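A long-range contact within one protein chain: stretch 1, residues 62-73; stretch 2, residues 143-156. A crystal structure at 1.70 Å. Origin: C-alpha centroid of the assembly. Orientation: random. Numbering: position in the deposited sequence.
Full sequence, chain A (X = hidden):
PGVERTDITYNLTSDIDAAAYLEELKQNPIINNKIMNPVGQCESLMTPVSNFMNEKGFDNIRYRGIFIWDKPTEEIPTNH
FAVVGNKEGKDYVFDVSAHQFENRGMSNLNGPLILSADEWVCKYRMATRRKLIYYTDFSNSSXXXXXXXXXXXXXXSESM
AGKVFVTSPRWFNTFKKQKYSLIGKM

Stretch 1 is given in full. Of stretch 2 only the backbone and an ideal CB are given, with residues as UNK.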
# COMPACT_ATOMS: atom_id res chain seq x y z
N ARG A 62 0.99 -7.98 8.65
CA ARG A 62 1.01 -8.52 7.31
C ARG A 62 1.62 -7.48 6.39
O ARG A 62 1.54 -6.27 6.68
CB ARG A 62 -0.41 -8.83 6.84
CG ARG A 62 -1.03 -10.05 7.47
CD ARG A 62 -2.49 -9.76 7.78
NE ARG A 62 -2.63 -8.87 8.93
CZ ARG A 62 -3.72 -8.18 9.25
NH1 ARG A 62 -4.84 -8.23 8.51
NH2 ARG A 62 -3.71 -7.44 10.35
N TYR A 63 2.10 -7.98 5.24
CA TYR A 63 2.75 -7.21 4.22
C TYR A 63 1.83 -7.23 3.02
O TYR A 63 1.53 -8.27 2.50
CB TYR A 63 4.11 -7.80 3.92
CG TYR A 63 5.01 -7.78 5.14
CD1 TYR A 63 5.64 -6.60 5.56
CD2 TYR A 63 5.15 -8.92 5.93
CE1 TYR A 63 6.45 -6.58 6.67
CE2 TYR A 63 5.91 -8.88 7.10
CZ TYR A 63 6.57 -7.74 7.44
OH TYR A 63 7.31 -7.80 8.61
N ARG A 64 1.39 -6.03 2.63
CA ARG A 64 0.43 -5.86 1.59
C ARG A 64 1.10 -5.54 0.27
O ARG A 64 1.67 -4.45 0.11
CB ARG A 64 -0.60 -4.76 1.98
CG ARG A 64 -1.75 -4.61 0.97
CD ARG A 64 -2.94 -3.85 1.57
NE ARG A 64 -3.59 -4.66 2.60
CZ ARG A 64 -4.74 -4.37 3.20
NH1 ARG A 64 -5.34 -3.22 2.94
NH2 ARG A 64 -5.30 -5.19 4.08
N GLY A 65 1.02 -6.47 -0.68
CA GLY A 65 1.53 -6.30 -2.04
C GLY A 65 0.40 -5.84 -2.94
O GLY A 65 -0.72 -6.40 -2.86
N ILE A 66 0.63 -4.79 -3.70
CA ILE A 66 -0.38 -4.13 -4.49
C ILE A 66 0.05 -3.98 -5.97
O ILE A 66 1.26 -3.69 -6.29
CB ILE A 66 -0.66 -2.69 -3.91
CG1 ILE A 66 -1.00 -2.77 -2.42
CG2 ILE A 66 -1.71 -1.83 -4.73
CD1 ILE A 66 -0.51 -1.56 -1.64
N PHE A 67 -0.90 -4.20 -6.89
CA PHE A 67 -0.69 -3.77 -8.27
C PHE A 67 -1.71 -2.68 -8.66
O PHE A 67 -2.88 -2.72 -8.22
CB PHE A 67 -0.83 -4.89 -9.28
CG PHE A 67 0.38 -5.83 -9.38
CD1 PHE A 67 1.73 -5.36 -9.30
CD2 PHE A 67 0.18 -7.19 -9.68
CE1 PHE A 67 2.80 -6.23 -9.43
CE2 PHE A 67 1.30 -8.08 -9.76
CZ PHE A 67 2.59 -7.55 -9.68
N ILE A 68 -1.23 -1.77 -9.52
CA ILE A 68 -2.04 -0.72 -10.12
C ILE A 68 -1.88 -0.84 -11.62
O ILE A 68 -0.75 -0.75 -12.15
CB ILE A 68 -1.58 0.68 -9.65
CG1 ILE A 68 -1.73 0.81 -8.13
CG2 ILE A 68 -2.42 1.76 -10.39
CD1 ILE A 68 -0.78 1.85 -7.48
N TRP A 69 -2.98 -1.15 -12.30
CA TRP A 69 -2.96 -1.40 -13.73
C TRP A 69 -3.72 -0.27 -14.37
O TRP A 69 -4.84 0.03 -13.96
CB TRP A 69 -3.71 -2.68 -14.10
CG TRP A 69 -3.04 -3.98 -13.74
CD1 TRP A 69 -3.21 -4.68 -12.60
CD2 TRP A 69 -2.21 -4.77 -14.59
NE1 TRP A 69 -2.49 -5.85 -12.65
CE2 TRP A 69 -1.84 -5.93 -13.85
CE3 TRP A 69 -1.66 -4.57 -15.86
CZ2 TRP A 69 -1.02 -6.93 -14.38
CZ3 TRP A 69 -0.83 -5.57 -16.38
CH2 TRP A 69 -0.51 -6.71 -15.64
N ASP A 70 -3.12 0.33 -15.39
CA ASP A 70 -3.74 1.41 -16.17
C ASP A 70 -4.53 0.89 -17.35
O ASP A 70 -5.56 1.47 -17.73
CB ASP A 70 -2.65 2.32 -16.72
CG ASP A 70 -1.96 3.13 -15.66
OD1 ASP A 70 -2.62 3.55 -14.70
OD2 ASP A 70 -0.74 3.38 -15.81
N LYS A 71 -4.06 -0.19 -17.95
CA LYS A 71 -4.70 -0.77 -19.15
C LYS A 71 -4.35 -2.26 -19.30
O LYS A 71 -3.34 -2.69 -18.77
CB LYS A 71 -4.25 0.00 -20.40
CG LYS A 71 -2.76 0.08 -20.62
CD LYS A 71 -2.38 0.84 -21.88
CE LYS A 71 -0.91 0.59 -22.25
NZ LYS A 71 -0.40 1.40 -23.40
N PRO A 72 -5.17 -3.05 -20.04
CA PRO A 72 -4.94 -4.50 -20.12
C PRO A 72 -3.64 -4.92 -20.78
O PRO A 72 -3.17 -6.03 -20.55
CB PRO A 72 -6.10 -5.00 -21.03
CG PRO A 72 -6.96 -3.88 -21.26
CD PRO A 72 -6.34 -2.62 -20.83
N THR A 73 -3.09 -4.04 -21.63
CA THR A 73 -1.90 -4.36 -22.41
C THR A 73 -0.59 -3.88 -21.76
O THR A 73 0.47 -4.00 -22.36
CB THR A 73 -1.98 -3.76 -23.86
OG1 THR A 73 -2.06 -2.32 -23.81
CG2 THR A 73 -3.17 -4.33 -24.58
N UNK A 143 8.20 -12.68 0.46
CA UNK A 143 7.09 -13.32 -0.30
C UNK A 143 6.21 -12.29 -1.01
O UNK A 143 5.90 -12.44 -2.20
CB UNK A 143 6.22 -14.16 0.64
N UNK A 144 5.86 -11.23 -0.28
CA UNK A 144 5.07 -10.13 -0.81
C UNK A 144 5.81 -9.53 -2.02
O UNK A 144 5.23 -9.36 -3.08
CB UNK A 144 4.82 -9.07 0.27
N UNK A 145 7.10 -9.25 -1.85
CA UNK A 145 7.88 -8.58 -2.88
C UNK A 145 7.96 -9.45 -4.15
O UNK A 145 7.90 -8.94 -5.29
CB UNK A 145 9.28 -8.26 -2.36
N UNK A 146 8.11 -10.76 -3.95
CA UNK A 146 8.21 -11.69 -5.07
C UNK A 146 6.91 -11.85 -5.83
O UNK A 146 6.92 -11.90 -7.06
CB UNK A 146 8.67 -13.06 -4.57
N UNK A 147 5.79 -11.88 -5.10
CA UNK A 147 4.48 -12.09 -5.67
C UNK A 147 4.01 -10.87 -6.46
O UNK A 147 3.25 -10.98 -7.41
CB UNK A 147 3.48 -12.43 -4.56
N UNK A 148 4.40 -9.69 -6.02
CA UNK A 148 4.06 -8.40 -6.59
C UNK A 148 5.30 -7.72 -7.14
O UNK A 148 5.60 -6.58 -6.84
CB UNK A 148 3.38 -7.51 -5.55
N UNK A 149 6.00 -8.44 -8.00
CA UNK A 149 7.29 -7.97 -8.53
C UNK A 149 7.16 -7.04 -9.74
O UNK A 149 6.07 -6.73 -10.15
CB UNK A 149 8.15 -9.17 -8.92
N UNK A 150 8.31 -6.58 -10.25
CA UNK A 150 8.34 -5.63 -11.36
C UNK A 150 8.86 -6.27 -12.63
O UNK A 150 9.54 -5.62 -13.41
CB UNK A 150 9.20 -4.42 -11.00
N UNK A 151 8.52 -7.53 -12.84
CA UNK A 151 8.82 -8.20 -14.07
C UNK A 151 7.57 -8.34 -14.94
O UNK A 151 6.46 -8.21 -14.42
CB UNK A 151 9.44 -9.57 -13.78
N UNK A 152 7.75 -8.63 -16.25
CA UNK A 152 6.58 -8.67 -17.15
C UNK A 152 5.52 -9.69 -16.72
O UNK A 152 5.83 -10.82 -16.24
CB UNK A 152 7.04 -8.99 -18.57
N UNK A 153 4.27 -9.27 -16.91
CA UNK A 153 3.12 -10.02 -16.51
C UNK A 153 1.99 -9.74 -17.49
O UNK A 153 1.77 -8.61 -17.82
CB UNK A 153 2.72 -9.68 -15.07
N UNK A 154 1.23 -10.74 -17.87
CA UNK A 154 0.07 -10.51 -18.73
C UNK A 154 -1.22 -10.57 -17.90
O UNK A 154 -1.51 -11.59 -17.28
CB UNK A 154 0.03 -11.54 -19.86
N UNK A 155 -1.97 -9.47 -17.87
CA UNK A 155 -3.12 -9.33 -16.96
C UNK A 155 -4.13 -10.46 -17.25
O UNK A 155 -4.62 -11.14 -16.35
CB UNK A 155 -3.78 -7.96 -17.12
N UNK A 156 -4.38 -10.67 -18.52
CA UNK A 156 -5.38 -11.63 -18.95
C UNK A 156 -5.12 -13.05 -18.42
O UNK A 156 -6.04 -13.84 -18.30
CB UNK A 156 -5.44 -11.65 -20.48

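Stretch 1 offers a strand from 62 to 69 with one bare spot, Gly65, two aromatic rings further along, Phe67 and Trp69, and then a loop ending in Pro72 and Thr73. No direct hydrogen bond joins the two stretches, so the rules here are mostly those of shape.

Position 143 is helical and its CB finds nothing of stretch 1 within 5.5 Å; almost any helix-tolerant residue would serve, and it is Ile143. Position 144 points at the strand, and its CA lies 5.4 Å from the CA of Gly65, so a small side chain is the natural choice. Alanine, glycine or serine would suit; it is Ala144, whose CB rests 3.9 Å from CB of Tyr63. Positions 145 and 146 have no strand atom near their CBs and leave the choice open: Ala145 and Asn146. Position 147 points sideways, also without a neighbour at its CB, and holds Ala147.

At position 148 the phi/psi of -115/54 leaves the helix, and the CB points toward the strand, 4.1 Å from both CA of Gly65 and CE1 of Phe67. The missing side chain at 65 leaves a flat shelf beside an aromatic ring, which invites a broad, planar group; phenylalanine, tyrosine or perhaps histidine would be sensible. It is Tyr148. Its ring lies over the glycine, CA of Gly65 being 4.0 Å from the ring centroid in a CH-pi contact. An ideal CB at 65 would fall 2.6 Å from CD1 of Tyr148, a clash, so glycine and tyrosine fit as a pair. CD2 of Tyr148 also sits over one face of Phe67, 3.5 Å from its CG, with the ring planes at 49°.

Position 149 sends its CB away from the strand, so a polar residue able to brace the following turn is plausible. It is Asp149: its OD1 accepts from the backbone N of residue 151 at 3.1 Å, while its backbone O meets the edge of the Phe67 ring, 3.4 Å from CE1. Positions 150, 151 and 152 have no strand atom near their CBs and could vary widely; they are Ala150, Leu151 and Pro152.

Position 153 turns back, its CB 4.4 Å from CH2 of Trp69. A long side chain could run on toward Phe67, so methionine, lysine or arginine would all suit. It is Arg153: CZ of Phe67 lies over one face of its guanidinium, 3.4 Å from NE of Arg153, and its NH2 makes a salt bridge to OD1 of Asp149 at 3.0 Å.

Position 154 points away and is free: Glu154. At 155 the CB lies 3.8 Å from CH2 of Trp69 and 4.0 Å from O of Pro72, calling for a branched or long aliphatic. Leu155 puts CD1 over a Trp69 face, 3.7 Å from CE2, and CD2 4.0 Å from CA of Pro72. Position 156 points sideways into open space, suiting a polar residue, Glu156. Two waters donate to O of Pro72 and accept from the backbone N atoms of Leu155 and Glu156, one each.

Stretch 2, residues 143-156: IAANAYDALPRELE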
# COMPACT_ATOMS: atom_id res chain seq x y z
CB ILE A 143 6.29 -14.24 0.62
CG1 ILE A 143 7.21 -15.31 1.17
CG2 ILE A 143 5.11 -14.82 -0.11
CD1 ILE A 143 7.84 -16.25 0.17
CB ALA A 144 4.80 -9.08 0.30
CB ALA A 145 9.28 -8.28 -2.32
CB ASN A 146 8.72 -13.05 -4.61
CG ASN A 146 8.72 -14.08 -5.77
OD1 ASN A 146 7.81 -14.94 -5.87
ND2 ASN A 146 9.67 -13.93 -6.69
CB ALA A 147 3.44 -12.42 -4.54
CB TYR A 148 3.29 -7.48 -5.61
CG TYR A 148 1.83 -7.92 -5.46
CD1 TYR A 148 1.51 -8.99 -4.65
CD2 TYR A 148 0.80 -7.27 -6.20
CE1 TYR A 148 0.16 -9.44 -4.59
CE2 TYR A 148 -0.53 -7.68 -6.12
CZ TYR A 148 -0.84 -8.75 -5.31
OH TYR A 148 -2.16 -9.12 -5.27
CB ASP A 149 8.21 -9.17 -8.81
CG ASP A 149 7.87 -9.92 -10.10
OD1 ASP A 149 7.03 -9.49 -10.90
OD2 ASP A 149 8.52 -10.96 -10.32
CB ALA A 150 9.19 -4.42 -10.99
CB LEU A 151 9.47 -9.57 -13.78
CG LEU A 151 10.77 -9.53 -12.97
CD1 LEU A 151 11.23 -10.95 -12.77
CD2 LEU A 151 11.82 -8.68 -13.68
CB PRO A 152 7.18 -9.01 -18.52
CG PRO A 152 8.63 -8.71 -18.39
CD PRO A 152 9.00 -8.88 -16.98
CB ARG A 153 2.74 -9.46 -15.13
CG ARG A 153 1.84 -10.19 -14.41
CD ARG A 153 1.77 -9.69 -12.99
NE ARG A 153 2.98 -9.82 -12.21
CZ ARG A 153 3.17 -10.68 -11.20
NH1 ARG A 153 2.23 -11.56 -10.85
NH2 ARG A 153 4.33 -10.65 -10.52
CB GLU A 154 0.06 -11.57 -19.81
CG GLU A 154 -1.09 -11.41 -20.79
CD GLU A 154 -1.22 -12.61 -21.72
OE1 GLU A 154 -1.28 -13.74 -21.17
OE2 GLU A 154 -1.31 -12.41 -22.95
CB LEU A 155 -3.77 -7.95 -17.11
CG LEU A 155 -5.06 -7.73 -16.34
CD1 LEU A 155 -4.86 -7.92 -14.83
CD2 LEU A 155 -5.58 -6.33 -16.65
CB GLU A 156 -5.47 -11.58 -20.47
CG GLU A 156 -6.15 -12.70 -21.20
CD GLU A 156 -5.71 -12.72 -22.66
OE1 GLU A 156 -6.05 -11.75 -23.37
OE2 GLU A 156 -4.98 -13.66 -23.07
O HOH W 1 -0.83 -7.23 -19.60
O HOH W 2 -3.58 -8.71 -20.81
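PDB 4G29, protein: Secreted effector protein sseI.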